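PDB 6PTM: uncharacterized protein, which probably acts as an exo-carrageenase of glycoside hydrolase family 42, removing sugar units from the ends of carrageenan chains. Local coordinates for residues I421-S426 against D455-V460; V448-A453 against Y493-I498. One frame throughout, in Å; residues are numbered along the deposited sequence.

Both interactions are buried in what is best read as a (beta/alpha)8 catalytic domain, on the outer side of its strand wall, and helix 448-460 serves each of them at a different part of its length. Interaction 1 sets its C-terminal part (455-460) behind strand 421-423, joining barrel wall to outer helix; interaction 2 sets its N-terminal part (448-453) beside helix 486-498, joining two neighbours of the outer layer. Neither has a hydrogen bond across it. The strand-helix contact mixes methyl, thioether and amide groups, whereas the helix-helix contact is aliphatic apart from one cysteine sulfur. They meet at S426 N, which probably hydrogen-bonds E449 OE1, and at A425, which packs on I450.

Interaction 1. Residues I421-S426 against D455-V460; sequences IGNDAS and DFMKSV
M457 reaches from helix 455-460 to strand 421-423 and packs on I421. Its CB lies 3.9 Å from I421 CG2, its CG keeps beside the same methyl, and its SD comes closest, 3.5 Å from I421 CG2. The sulfur also passes 3.9 Å from N423 ND2, without a hydrogen bond. At chi3 (-135°) the chain bends, turning CE away from I421 and back over its own helix, 4.0 Å from A453 CB. I421 presents two branches: CG2, anti to the backbone N, meets M457, while the CG1-CD1 branch meets the K458 chain at about a right angle, CD1 touching CD at 4.0 Å; the K458 ammonium goes on to P462 O. With an alanine in place of I421, M457 SD and the K458 methylenes would probably be left beside a gap. The N423 amide is held by its other end: OD1 accepts A425 N at 3.2 Å on an in-plane lone pair, an Asx turn, and also bonds Y454 OH, which should fix ND2. The axes of strand and helix run nearly antiparallel (158°) at 10.2 Å, and the helix leads on to the neighbouring parallel strand 466-471: a beta-alpha-beta crossover, consistent with the (beta/alpha)8 barrel of this family.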
ATOM      1  N   ILE A 421      -5.335  -7.109   3.577  1.00 14.43           N
ATOM      2  CA  ILE A 421      -5.375  -5.697   3.107  1.00 13.47           C
ATOM      3  C   ILE A 421      -4.640  -5.649   1.774  1.00 14.84           C
ATOM      4  O   ILE A 421      -3.416  -5.744   1.769  1.00 16.19           O
ATOM      5  CB  ILE A 421      -4.795  -4.733   4.144  1.00 13.39           C
ATOM      6  CG1 ILE A 421      -5.515  -4.873   5.482  1.00 13.77           C
ATOM      7  CG2 ILE A 421      -4.865  -3.314   3.632  1.00 13.31           C
ATOM      8  CD1 ILE A 421      -4.841  -4.131   6.598  1.00 14.63           C
ATOM      9  N   GLY A 422      -5.390  -5.559   0.683  1.00 14.48           N
ATOM     10  CA  GLY A 422      -4.822  -5.412  -0.662  1.00 14.32           C
ATOM     11  C   GLY A 422      -4.633  -3.955  -1.009  1.00 14.91           C
ATOM     12  O   GLY A 422      -5.449  -3.101  -0.529  1.00 15.54           O
ATOM     13  N   ASN A 423      -3.612  -3.691  -1.829  1.00 14.64           N
ATOM     14  CA  ASN A 423      -3.363  -2.380  -2.473  1.00 15.19           C
ATOM     15  C   ASN A 423      -2.218  -2.532  -3.476  1.00 14.32           C
ATOM     16  O   ASN A 423      -1.578  -3.558  -3.477  1.00 13.44           O
ATOM     17  CB  ASN A 423      -2.996  -1.289  -1.467  1.00 15.84           C
ATOM     18  CG  ASN A 423      -1.793  -1.641  -0.623  1.00 18.10           C
ATOM     19  OD1 ASN A 423      -0.655  -1.432  -1.046  1.00 24.74           O
ATOM     20  ND2 ASN A 423      -2.001  -2.182   0.551  1.00 14.99           N
ATOM     21  N   ASP A 424      -1.954  -1.483  -4.247  1.00 15.13           N
ATOM     22  CA  ASP A 424      -0.720  -1.341  -5.076  1.00 16.33           C
ATOM     23  C   ASP A 424      -0.204   0.078  -4.842  1.00 16.26           C
ATOM     24  O   ASP A 424      -0.096   0.858  -5.791  1.00 17.54           O
ATOM     25  CB  ASP A 424      -0.953  -1.785  -6.517  1.00 16.26           C
ATOM     26  CG  ASP A 424      -1.751  -0.836  -7.381  1.00 17.40           C
ATOM     27  OD1 ASP A 424      -2.616  -0.140  -6.843  1.00 16.38           O
ATOM     28  OD2 ASP A 424      -1.500  -0.820  -8.598  1.00 18.64           O
ATOM     29  N   ALA A 425       0.069   0.378  -3.578  1.00 14.95           N
ATOM     30  CA  ALA A 425       0.620   1.678  -3.133  1.00 16.58           C
ATOM     31  C   ALA A 425       1.806   2.024  -4.007  1.00 17.03           C
ATOM     32  O   ALA A 425       2.642   1.108  -4.248  1.00 17.04           O
ATOM     33  CB  ALA A 425       1.030   1.666  -1.684  1.00 16.47           C
ATOM     34  N   SER A 426       1.823   3.288  -4.460  1.00 17.64           N
ATOM     35  CA  SER A 426       2.933   3.986  -5.153  1.00 18.69           C
ATOM     36  C   SER A 426       3.611   4.951  -4.181  1.00 18.55           C
ATOM     37  O   SER A 426       2.923   5.495  -3.279  1.00 14.57           O
ATOM     38  CB  SER A 426       2.473   4.795  -6.343  1.00 20.47           C
ATOM     39  OG  SER A 426       1.881   3.972  -7.322  1.00 20.96           O
ATOM     40  N   ASP A 455      -1.905   3.823   7.230  1.00 13.18           N
ATOM     41  CA  ASP A 455      -2.383   4.123   8.606  1.00 13.65           C
ATOM     42  C   ASP A 455      -3.921   4.089   8.643  1.00 12.87           C
ATOM     43  O   ASP A 455      -4.487   3.627   9.663  1.00 13.48           O
ATOM     44  CB  ASP A 455      -1.782   5.432   9.137  1.00 13.54           C
ATOM     45  CG  ASP A 455      -0.304   5.301   9.500  1.00 14.23           C
ATOM     46  OD1 ASP A 455       0.186   4.132   9.508  1.00 13.26           O
ATOM     47  OD2 ASP A 455       0.355   6.364   9.733  1.00 13.38           O
ATOM     48  N   PHE A 456      -4.584   4.521   7.578  1.00 12.72           N
ATOM     49  CA  PHE A 456      -6.056   4.461   7.498  1.00 13.12           C
ATOM     50  C   PHE A 456      -6.483   2.980   7.432  1.00 13.73           C
ATOM     51  O   PHE A 456      -7.361   2.559   8.214  1.00 13.38           O
ATOM     52  CB  PHE A 456      -6.566   5.355   6.367  1.00 13.45           C
ATOM     53  CG  PHE A 456      -8.063   5.322   6.209  1.00 12.95           C
ATOM     54  CD1 PHE A 456      -8.880   6.095   7.025  1.00 12.35           C
ATOM     55  CD2 PHE A 456      -8.666   4.451   5.305  1.00 12.63           C
ATOM     56  CE1 PHE A 456     -10.267   6.037   6.896  1.00 13.32           C
ATOM     57  CE2 PHE A 456     -10.052   4.420   5.161  1.00 12.99           C
ATOM     58  CZ  PHE A 456     -10.852   5.199   5.963  1.00 11.88           C
ATOM     59  N   MET A 457      -5.907   2.222   6.509  1.00 13.65           N
ATOM     60  CA  MET A 457      -6.219   0.785   6.325  1.00 13.86           C
ATOM     61  C   MET A 457      -5.961   0.029   7.659  1.00 14.34           C
ATOM     62  O   MET A 457      -6.804  -0.797   8.049  1.00 12.55           O
ATOM     63  CB  MET A 457      -5.350   0.219   5.199  1.00 14.68           C
ATOM     64  CG  MET A 457      -5.731   0.651   3.822  1.00 15.63           C
ATOM     65  SD  MET A 457      -4.503   0.025   2.604  1.00 19.49           S
ATOM     66  CE  MET A 457      -4.213   1.462   1.574  1.00 19.04           C
ATOM     67  N   LYS A 458      -4.853   0.294   8.367  1.00 12.57           N
ATOM     68  CA  LYS A 458      -4.562  -0.414   9.629  1.00 12.74           C
ATOM     69  C   LYS A 458      -5.460   0.118  10.762  1.00 13.65           C
ATOM     70  O   LYS A 458      -5.746  -0.664  11.691  1.00 14.25           O
ATOM     71  CB  LYS A 458      -3.085  -0.299   9.995  1.00 14.21           C
ATOM     72  CG  LYS A 458      -2.134  -1.022   9.047  1.00 14.27           C
ATOM     73  CD  LYS A 458      -2.208  -2.544   9.179  1.00 15.38           C
ATOM     74  CE  LYS A 458      -1.357  -2.995  10.339  1.00 16.39           C
ATOM     75  NZ  LYS A 458      -1.439  -4.447  10.528  1.00 17.84           N
ATOM     76  N   SER A 459      -5.948   1.356  10.694  1.00 12.42           N
ATOM     77  CA  SER A 459      -6.968   1.853  11.655  1.00 12.35           C
ATOM     78  C   SER A 459      -8.250   1.035  11.484  1.00 12.56           C
ATOM     79  O   SER A 459      -8.867   0.634  12.504  1.00 12.15           O
ATOM     80  CB  SER A 459      -7.196   3.333  11.494  1.00 12.65           C
ATOM     81  OG  SER A 459      -6.015   4.080  11.876  1.00 14.31           O
ATOM     82  N   VAL A 460      -8.627   0.775  10.236  1.00 12.39           N
ATOM     83  CA  VAL A 460      -9.858   0.016   9.897  1.00 14.56           C
ATOM     84  C   VAL A 460      -9.707  -1.446  10.335  1.00 14.93           C
ATOM     85  O   VAL A 460     -10.622  -1.947  11.057  1.00 15.95           O
ATOM     86  CB  VAL A 460     -10.196   0.118   8.403  1.00 13.38           C
ATOM     87  CG1 VAL A 460     -11.331  -0.836   8.040  1.00 13.56           C
ATOM     88  CG2 VAL A 460     -10.567   1.537   8.032  1.00 13.60           C
TER

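Interaction 2. Residues V448-A453 against Y493-I498; sequences VEICMA and YWLATI
No aromatic face or edge enters the contact of I450 and C451 with L495 and A496; the two rings of 493-498 serve other neighbours. Y493 packs on V540 and M544 of helix 534-549, and W494 on L547 of that helix, with its NE1 bonded to N722. What meets across the interface is aliphatic apart from the C451 sulfur. I450 CG2 rests on A496 CB at 4.0 Å, and the small alanine is consistent with the close backbones, I450 CA and A496 CA being 5.1 Å apart. Because I450 CG1 stands between its backbone N and carbonyl carbon (chi1 59°), CD1 is carried along to L495 CD2 at 3.9 Å, the two side chains crossing at about a right angle. On L495, CG is anti to the backbone N (chi1 178°), which brings the isopropyl end nearer the partner helix than its CB direction suggests. There C451 SG lies against the isopropyl group, nearest L495 CD2 at 3.7 Å, with CG at 4.0 Å. The helix axes run 8.8 Å apart at only 19°, consistent with successive outer helices of a (beta/alpha)8 barrel, with strand 466-471 between them in sequence. Helix 448-453 widens into a pi-type turn, in which A453 N bonds V448 O at 3.2 Å while the M452 N bond to that oxygen is weak. I450 O, buried by the contact, has no partner in the model.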
ATOM      1  N   VAL A 448       2.770   9.703   0.965  1.00 16.68           N
ATOM      2  CA  VAL A 448       1.383   9.858   1.499  1.00 16.39           C
ATOM      3  C   VAL A 448       0.668   8.489   1.487  1.00 16.11           C
ATOM      4  O   VAL A 448      -0.017   8.187   2.478  1.00 14.06           O
ATOM      5  CB  VAL A 448       0.573  10.949   0.757  1.00 17.22           C
ATOM      6  CG1 VAL A 448      -0.860  10.982   1.228  1.00 17.45           C
ATOM      7  CG2 VAL A 448       1.161  12.335   0.971  1.00 16.53           C
ATOM      8  N   GLU A 449       0.814   7.690   0.426  1.00 14.37           N
ATOM      9  CA  GLU A 449       0.142   6.365   0.356  1.00 14.29           C
ATOM     10  C   GLU A 449       0.726   5.391   1.401  1.00 14.94           C
ATOM     11  O   GLU A 449      -0.080   4.784   2.167  1.00 13.95           O
ATOM     12  CB  GLU A 449       0.207   5.839  -1.066  1.00 16.12           C
ATOM     13  CG  GLU A 449      -0.576   6.706  -2.018  1.00 16.81           C
ATOM     14  CD  GLU A 449      -0.532   6.214  -3.449  1.00 19.08           C
ATOM     15  OE1 GLU A 449      -0.509   4.969  -3.665  1.00 20.06           O
ATOM     16  OE2 GLU A 449      -0.488   7.081  -4.319  1.00 18.03           O
ATOM     17  N   ILE A 450       2.053   5.203   1.464  1.00 14.71           N
ATOM     18  CA  ILE A 450       2.659   4.184   2.381  1.00 14.39           C
ATOM     19  C   ILE A 450       2.625   4.636   3.853  1.00 14.79           C
ATOM     20  O   ILE A 450       2.835   3.772   4.723  1.00 14.63           O
ATOM     21  CB  ILE A 450       4.076   3.798   1.943  1.00 14.58           C
ATOM     22  CG1 ILE A 450       5.047   4.979   1.903  1.00 14.36           C
ATOM     23  CG2 ILE A 450       4.042   3.048   0.615  1.00 14.64           C
ATOM     24  CD1 ILE A 450       6.491   4.533   1.694  1.00 14.73           C
ATOM     25  N   CYS A 451       2.448   5.928   4.150  1.00 13.71           N
ATOM     26  CA  CYS A 451       2.279   6.418   5.538  1.00 14.46           C
ATOM     27  C   CYS A 451       0.781   6.610   5.844  1.00 14.22           C
ATOM     28  O   CYS A 451       0.203   5.807   6.579  1.00 12.73           O
ATOM     29  CB  CYS A 451       3.086   7.676   5.795  1.00 15.08           C
ATOM     30  SG  CYS A 451       4.876   7.371   5.767  1.00 15.00           S
ATOM     31  N   MET A 452       0.134   7.583   5.227  1.00 14.85           N
ATOM     32  CA  MET A 452      -1.238   7.992   5.629  1.00 14.11           C
ATOM     33  C   MET A 452      -2.273   6.968   5.168  1.00 12.80           C
ATOM     34  O   MET A 452      -3.064   6.593   6.008  1.00 11.36           O
ATOM     35  CB  MET A 452      -1.627   9.367   5.104  1.00 14.26           C
ATOM     36  CG  MET A 452      -2.844   9.868   5.809  1.00 14.59           C
ATOM     37  SD  MET A 452      -3.235  11.573   5.355  1.00 15.94           S
ATOM     38  CE  MET A 452      -3.928  11.352   3.718  1.00 14.08           C
ATOM     39  N   ALA A 453      -2.260   6.487   3.925  1.00 12.02           N
ATOM     40  CA  ALA A 453      -3.271   5.486   3.478  1.00 12.06           C
ATOM     41  C   ALA A 453      -3.092   4.147   4.240  1.00 12.16           C
ATOM     42  O   ALA A 453      -4.103   3.550   4.646  1.00 12.36           O
ATOM     43  CB  ALA A 453      -3.218   5.293   1.988  1.00 11.51           C
ATOM     44  N   TYR A 493      10.918   0.475   1.533  1.00 12.03           N
ATOM     45  CA  TYR A 493      10.360  -0.836   1.923  1.00 13.45           C
ATOM     46  C   TYR A 493      10.328  -0.870   3.449  1.00 12.76           C
ATOM     47  O   TYR A 493       9.419  -1.431   4.040  1.00 12.85           O
ATOM     48  CB  TYR A 493      11.124  -2.003   1.294  1.00 13.80           C
ATOM     49  CG  TYR A 493      10.660  -2.303  -0.102  1.00 13.67           C
ATOM     50  CD1 TYR A 493      11.133  -1.558  -1.167  1.00 13.78           C
ATOM     51  CD2 TYR A 493       9.714  -3.271  -0.359  1.00 13.94           C
ATOM     52  CE1 TYR A 493      10.674  -1.771  -2.458  1.00 14.77           C
ATOM     53  CE2 TYR A 493       9.271  -3.520  -1.656  1.00 14.94           C
ATOM     54  CZ  TYR A 493       9.733  -2.748  -2.707  1.00 14.17           C
ATOM     55  OH  TYR A 493       9.310  -2.952  -3.984  1.00 16.61           O
ATOM     56  N   TRP A 494      11.330  -0.271   4.072  1.00 12.21           N
ATOM     57  CA  TRP A 494      11.414  -0.274   5.549  1.00 12.33           C
ATOM     58  C   TRP A 494      10.217   0.529   6.096  1.00 12.72           C
ATOM     59  O   TRP A 494       9.483   0.047   7.000  1.00 11.33           O
ATOM     60  CB  TRP A 494      12.769   0.296   5.996  1.00 11.93           C
ATOM     61  CG  TRP A 494      12.972   0.172   7.469  1.00 12.06           C
ATOM     62  CD1 TRP A 494      12.466   0.978   8.434  1.00 12.00           C
ATOM     63  CD2 TRP A 494      13.715  -0.853   8.148  1.00 12.50           C
ATOM     64  NE1 TRP A 494      12.846   0.536   9.665  1.00 12.65           N
ATOM     65  CE2 TRP A 494      13.621  -0.581   9.524  1.00 12.05           C
ATOM     66  CE3 TRP A 494      14.456  -1.953   7.722  1.00 12.34           C
ATOM     67  CZ2 TRP A 494      14.219  -1.391  10.474  1.00 12.61           C
ATOM     68  CZ3 TRP A 494      15.053  -2.757   8.656  1.00 12.23           C
ATOM     69  CH2 TRP A 494      14.926  -2.485  10.017  1.00 12.96           C
ATOM     70  N   LEU A 495      10.043   1.748   5.588  1.00 12.02           N
ATOM     71  CA  LEU A 495       8.983   2.651   6.075  1.00 11.99           C
ATOM     72  C   LEU A 495       7.605   2.003   5.848  1.00 12.12           C
ATOM     73  O   LEU A 495       6.790   1.942   6.797  1.00 10.83           O
ATOM     74  CB  LEU A 495       9.148   4.003   5.370  1.00 13.08           C
ATOM     75  CG  LEU A 495       8.111   5.066   5.701  1.00 12.74           C
ATOM     76  CD1 LEU A 495       8.201   5.490   7.154  1.00 13.37           C
ATOM     77  CD2 LEU A 495       8.256   6.240   4.735  1.00 15.10           C
ATOM     78  N   ALA A 496       7.350   1.483   4.645  1.00 11.86           N
ATOM     79  CA  ALA A 496       6.065   0.847   4.317  1.00 12.51           C
ATOM     80  C   ALA A 496       5.807  -0.309   5.301  1.00 12.94           C
ATOM     81  O   ALA A 496       4.645  -0.462   5.792  1.00 11.52           O
ATOM     82  CB  ALA A 496       6.049   0.372   2.889  1.00 13.50           C
ATOM     83  N   THR A 497       6.858  -1.048   5.648  1.00 12.08           N
ATOM     84  CA  THR A 497       6.736  -2.199   6.567  1.00 13.06           C
ATOM     85  C   THR A 497       6.419  -1.703   7.982  1.00 12.87           C
ATOM     86  O   THR A 497       5.543  -2.300   8.634  1.00 12.73           O
ATOM     87  CB  THR A 497       7.967  -3.111   6.513  1.00 12.43           C
ATOM     88  OG1 THR A 497       8.131  -3.501   5.150  1.00 11.87           O
ATOM     89  CG2 THR A 497       7.729  -4.299   7.415  1.00 12.89           C
ATOM     90  N   ILE A 498       7.055  -0.622   8.424  1.00 12.88           N
ATOM     91  CA  ILE A 498       6.710  -0.008   9.735  1.00 13.98           C
ATOM     92  C   ILE A 498       5.199   0.314   9.776  1.00 13.56           C
ATOM     93  O   ILE A 498       4.581   0.140  10.849  1.00 13.69           O
ATOM     94  CB  ILE A 498       7.598   1.205  10.028  1.00 14.58           C
ATOM     95  CG1 ILE A 498       9.051   0.771  10.293  1.00 15.92           C
ATOM     96  CG2 ILE A 498       7.002   2.048  11.157  1.00 13.70           C
ATOM     97  CD1 ILE A 498       9.269  -0.045  11.537  1.00 16.00           C
TER